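Local coordinates for protein dihydropteroate synthase (Mycobacterium smegmatis, PDB 6OMZ) that probably catalyses the joining of para-aminobenzoate to 6-hydroxymethyl-7,8-dihydropterin diphosphate, giving 7,8-dihydropteroate for folate synthesis, at residues K40-D45 / A82-P87; A175-A180 / E188-D193. The protein carries 1 engineered substitution. All blocks are in the same frame, centred on the assembly; numbering follows the deposited sequence. Where two conformers were deposited one is given.

Overall arrangement
Contacts 1 and 2 lie in one TIM barrel, their centres 30 Å apart and their nearest atoms about 17 Å apart, so they do not touch. Contact 1 (40-45 / 82-87) is a surface contact between the loop and first turn of helix 44-56 and the neighbouring helix 78-93. Contact 2 (175-180 / 188-193) is buried, laying helix 165-182 against the next strand, 190-193. They differ in their relation to the bound pterin-6-yl-methyl-monophosphate: D193, on the strand of contact 2, is hydrogen-bonded to the pterin, whereas in contact 1 the side chain of R84 stays about 14 Å from the ligand. Of the ligand's further hydrogen-bonding partners, R70 comes between the two segments of contact 1 and N121 between the two contacts.

Contact 1 (K40-D45 / A82-P87); sequences KFIDTD and AARVTP
I42 lays its terminal methyl over one face of the R84 guanidinium, CD1 reaching R84 NE at 3.5 Å, and this is the tight part of the contact. The two side chains cross at about a right angle, and the same I42 CD1 also lies 3.6 Å from R84 CD. R84 can present its aliphatic stem because its chain runs extended from CG to NE; its far end is held by a hydrogen bond from NH1 to T31 OG1 in helix 30-35, while F35 touches both I42 and R84. Beyond this the packing is looser. T44 meets P87 through a methyl, CG2 standing 3.9 Å from P87 CB. A water donates to R84 O at 2.9 Å; its approach to T44 OG1, at 2.5 Å, is doubtfully short, so a water bridge between the segments, which share no direct hydrogen bond, is only probable. P87, with no N-H to give to the preceding turn, kinks its helix here. D43 is the N-cap of helix 44-56, its OD1 accepting from R46 N, and T44 follows in the first turn. Two successive outer helices of the TIM barrel meet here, the first with the loop that leads into it.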
# COMPACT_ATOMS: atom_id res chain seq x y z
N LYS A 40 22.81 -11.54 -5.48
CA LYS A 40 22.95 -11.61 -6.93
C LYS A 40 21.72 -12.22 -7.61
O LYS A 40 21.33 -11.76 -8.69
CB LYS A 40 24.20 -12.41 -7.30
CG LYS A 40 24.31 -12.76 -8.77
CD LYS A 40 24.41 -11.51 -9.64
CE LYS A 40 24.38 -11.89 -11.11
NZ LYS A 40 24.69 -10.74 -12.01
N PHE A 41 21.10 -13.23 -7.02
CA PHE A 41 20.04 -13.98 -7.69
C PHE A 41 18.70 -13.77 -7.00
O PHE A 41 18.62 -13.55 -5.79
CB PHE A 41 20.38 -15.47 -7.75
CG PHE A 41 21.65 -15.78 -8.50
CD1 PHE A 41 21.69 -15.69 -9.89
CD2 PHE A 41 22.79 -16.16 -7.82
CE1 PHE A 41 22.86 -15.97 -10.58
CE2 PHE A 41 23.96 -16.45 -8.50
CZ PHE A 41 24.00 -16.35 -9.88
N ILE A 42 17.63 -13.81 -7.80
CA ILE A 42 16.29 -13.73 -7.25
C ILE A 42 16.09 -14.89 -6.29
O ILE A 42 16.53 -16.02 -6.56
CB ILE A 42 15.24 -13.72 -8.37
CG1 ILE A 42 15.24 -12.36 -9.06
CG2 ILE A 42 13.85 -13.98 -7.81
CD1 ILE A 42 14.62 -11.27 -8.21
N ASP A 43 15.47 -14.62 -5.14
CA ASP A 43 15.40 -15.59 -4.05
C ASP A 43 13.94 -15.76 -3.64
O ASP A 43 13.47 -15.14 -2.69
CB ASP A 43 16.28 -15.16 -2.87
CG ASP A 43 16.42 -16.24 -1.81
OD1 ASP A 43 15.60 -17.19 -1.80
OD2 ASP A 43 17.35 -16.15 -0.99
N THR A 44 13.24 -16.62 -4.38
CA THR A 44 11.83 -16.88 -4.09
C THR A 44 11.63 -17.36 -2.66
O THR A 44 10.73 -16.89 -1.96
CB THR A 44 11.29 -17.92 -5.08
OG1 THR A 44 11.32 -17.37 -6.39
CG2 THR A 44 9.87 -18.32 -4.71
N ASP A 45 12.46 -18.31 -2.21
CA ASP A 45 12.27 -18.90 -0.88
C ASP A 45 12.40 -17.85 0.22
O ASP A 45 11.68 -17.91 1.23
CB ASP A 45 13.27 -20.03 -0.65
CG ASP A 45 13.05 -21.21 -1.60
OD1 ASP A 45 11.93 -21.36 -2.12
OD2 ASP A 45 14.01 -21.98 -1.81
N ALA A 82 6.63 -9.87 -13.54
CA ALA A 82 5.72 -10.99 -13.32
C ALA A 82 6.48 -12.26 -12.93
O ALA A 82 6.05 -13.00 -12.04
CB ALA A 82 4.88 -11.24 -14.58
N ALA A 83 7.61 -12.51 -13.60
CA ALA A 83 8.40 -13.71 -13.31
C ALA A 83 8.93 -13.70 -11.88
O ALA A 83 9.17 -14.76 -11.31
CB ALA A 83 9.55 -13.82 -14.30
N ARG A 84 9.12 -12.51 -11.30
CA ARG A 84 9.60 -12.43 -9.93
C ARG A 84 8.49 -12.64 -8.90
O ARG A 84 8.71 -13.29 -7.87
CB ARG A 84 10.28 -11.07 -9.70
CG ARG A 84 11.62 -10.94 -10.41
CD ARG A 84 12.24 -9.56 -10.23
NE ARG A 84 13.49 -9.46 -10.98
CZ ARG A 84 14.33 -8.43 -10.94
NH1 ARG A 84 14.08 -7.39 -10.15
NH2 ARG A 84 15.43 -8.45 -11.69
N VAL A 85 7.29 -12.12 -9.16
CA VAL A 85 6.25 -12.17 -8.14
C VAL A 85 5.48 -13.49 -8.18
O VAL A 85 5.05 -13.97 -7.13
CB VAL A 85 5.28 -10.97 -8.23
CG1 VAL A 85 6.01 -9.65 -7.98
CG2 VAL A 85 4.53 -10.96 -9.57
N THR A 86 5.30 -14.09 -9.36
CA THR A 86 4.34 -15.21 -9.43
C THR A 86 4.77 -16.45 -8.65
O THR A 86 3.90 -17.08 -8.02
CB THR A 86 4.01 -15.59 -10.88
OG1 THR A 86 5.20 -15.78 -11.67
CG2 THR A 86 3.13 -14.51 -11.52
N PRO A 87 6.06 -16.85 -8.62
CA PRO A 87 6.42 -18.01 -7.77
C PRO A 87 6.14 -17.77 -6.30
O PRO A 87 5.77 -18.70 -5.57
CB PRO A 87 7.92 -18.20 -8.03
CG PRO A 87 8.19 -17.50 -9.34
CD PRO A 87 7.23 -16.35 -9.36
O HOH W 1 10.84 -15.18 -7.52

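Contact 2 (A175-A180 / E188-D193); sequences AAVDAA and ERLVID. With PMM (pterin-6-yl-methyl-monophosphate), chain D.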
# COMPACT_ATOMS: atom_id res chain seq x y z
N ALA A 175 -13.03 10.25 -8.70
CA ALA A 175 -13.09 10.18 -10.15
C ALA A 175 -12.52 8.86 -10.66
O ALA A 175 -13.02 8.30 -11.64
CB ALA A 175 -12.35 11.36 -10.77
N ALA A 176 -11.47 8.36 -10.00
CA ALA A 176 -10.94 7.04 -10.35
C ALA A 176 -11.96 5.95 -10.06
O ALA A 176 -12.14 5.02 -10.86
CB ALA A 176 -9.63 6.78 -9.60
N VAL A 177 -12.64 6.05 -8.91
CA VAL A 177 -13.73 5.14 -8.58
C VAL A 177 -14.80 5.16 -9.67
O VAL A 177 -15.25 4.10 -10.14
CB VAL A 177 -14.33 5.50 -7.20
CG1 VAL A 177 -15.67 4.82 -7.00
CG2 VAL A 177 -13.36 5.14 -6.07
N ASP A 178 -15.23 6.36 -10.08
CA ASP A 178 -16.22 6.48 -11.16
C ASP A 178 -15.77 5.79 -12.43
O ASP A 178 -16.57 5.13 -13.11
CB ASP A 178 -16.50 7.95 -11.47
CG ASP A 178 -17.34 8.62 -10.43
OD1 ASP A 178 -18.07 7.90 -9.71
OD2 ASP A 178 -17.29 9.86 -10.35
N ALA A 179 -14.51 5.98 -12.81
CA ALA A 179 -14.03 5.38 -14.05
C ALA A 179 -13.98 3.86 -13.94
O ALA A 179 -14.26 3.15 -14.91
CB ALA A 179 -12.66 5.95 -14.42
N ALA A 180 -13.64 3.35 -12.75
CA ALA A 180 -13.67 1.91 -12.52
C ALA A 180 -15.08 1.36 -12.68
O ALA A 180 -15.29 0.36 -13.39
CB ALA A 180 -13.12 1.59 -11.12
N GLU A 188 -18.65 -2.01 -4.79
CA GLU A 188 -18.27 -2.63 -3.52
C GLU A 188 -16.84 -3.17 -3.52
O GLU A 188 -16.31 -3.45 -2.45
CB GLU A 188 -19.25 -3.76 -3.18
CG GLU A 188 -20.69 -3.32 -2.95
CD GLU A 188 -21.48 -3.10 -4.24
OE1 GLU A 188 -20.95 -3.37 -5.34
OE2 GLU A 188 -22.65 -2.67 -4.14
N ARG A 189 -16.21 -3.31 -4.68
CA ARG A 189 -14.88 -3.91 -4.75
C ARG A 189 -13.75 -2.89 -4.79
O ARG A 189 -12.58 -3.27 -4.92
CB ARG A 189 -14.80 -4.86 -5.95
CG ARG A 189 -15.79 -6.01 -5.83
CD ARG A 189 -15.41 -7.21 -6.67
NE ARG A 189 -16.23 -8.37 -6.34
CZ ARG A 189 -17.26 -8.81 -7.07
NH1 ARG A 189 -17.59 -8.19 -8.20
NH2 ARG A 189 -17.95 -9.87 -6.68
N LEU A 190 -14.04 -1.61 -4.63
CA LEU A 190 -13.01 -0.59 -4.70
C LEU A 190 -12.51 -0.21 -3.31
O LEU A 190 -13.28 -0.17 -2.35
CB LEU A 190 -13.53 0.63 -5.44
CG LEU A 190 -13.84 0.22 -6.87
CD1 LEU A 190 -14.80 1.19 -7.53
CD2 LEU A 190 -12.53 0.09 -7.66
N VAL A 191 -11.21 0.04 -3.22
CA VAL A 191 -10.54 0.61 -2.06
C VAL A 191 -9.78 1.83 -2.56
O VAL A 191 -9.31 1.85 -3.71
CB VAL A 191 -9.58 -0.43 -1.42
CG1 VAL A 191 -8.82 0.16 -0.23
CG2 VAL A 191 -10.36 -1.71 -1.01
N ILE A 192 -9.68 2.87 -1.73
CA ILE A 192 -8.91 4.05 -2.10
C ILE A 192 -7.81 4.29 -1.07
O ILE A 192 -7.90 3.85 0.08
CB ILE A 192 -9.80 5.31 -2.26
CG1 ILE A 192 -10.62 5.54 -0.99
CG2 ILE A 192 -10.67 5.17 -3.52
CD1 ILE A 192 -11.52 6.79 -1.05
N ASP A 193 -6.77 5.03 -1.50
CA ASP A 193 -5.56 5.22 -0.68
C ASP A 193 -5.06 6.62 -1.03
O ASP A 193 -4.88 6.91 -2.22
CB ASP A 193 -4.51 4.14 -1.02
CG ASP A 193 -3.22 4.24 -0.20
OD1 ASP A 193 -2.80 5.35 0.17
OD2 ASP A 193 -2.61 3.18 0.05
N5 PMM D . 3.64 2.73 -1.06
C6 PMM D . 4.53 2.06 -1.80
C7 PMM D . 4.13 1.00 -2.61
N8 PMM D . 2.86 0.60 -2.74
N1 PMM D . 0.68 0.90 -2.21
C2 PMM D . -0.27 1.57 -1.56
N2 PMM D . -1.55 1.25 -1.75
N3 PMM D . -0.01 2.60 -0.71
C4 PMM D . 1.25 3.09 -0.42
O4 PMM D . 1.41 4.01 0.38
C4A PMM D . 2.34 2.40 -1.14
C8A PMM D . 1.98 1.30 -2.01
C9 PMM D . 5.94 2.57 -1.80
O10 PMM D . 6.55 2.32 -0.51
PA PMM D . 7.44 1.04 -0.06
O1P PMM D . 7.76 1.27 1.38
O2P PMM D . 6.62 -0.24 -0.26
O3P PMM D . 8.68 0.98 -0.94
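V177 splits its two methyls between two residues of the strand: CG1 meets L190 CD1 at 3.8 Å, and CG2 meets I192 CG2 at 3.7 Å. With CG1 anti to the backbone N (chi1 165°), the isopropyl group reaches both L190 and I192, crossing L190 obliquely and I192 at about a right angle. L190 forks in its turn, sending CD1 to V177 and CD2 to the methyl of A180, nearly one helical turn on, with A180 CB 3.8 Å from L190 CD2. No hydrogen bond joins the segments; the buried interface is apolar, extended by V181 and V185 against L190 and by L173 against I192. The 175-180 turns of helix 165-182 run nearly antiparallel to strand 190-193 (157°, axes 9.7 Å apart), the return leg of a beta-alpha-beta crossover from strand 143-146 in the TIM barrel. V191 points away from the helix and touches I144 and L223 of the flanking strands. At the strand's C-terminal end D193 turns to the ligand: OD2 accepts from PMM N3 (N-H...O angle 151°) and, slightly more bent, from PMM N2, both at 2.8 Å. D193 OD1 accepts from G195 N, so both oxygens are held and the carboxylate's rotation is set.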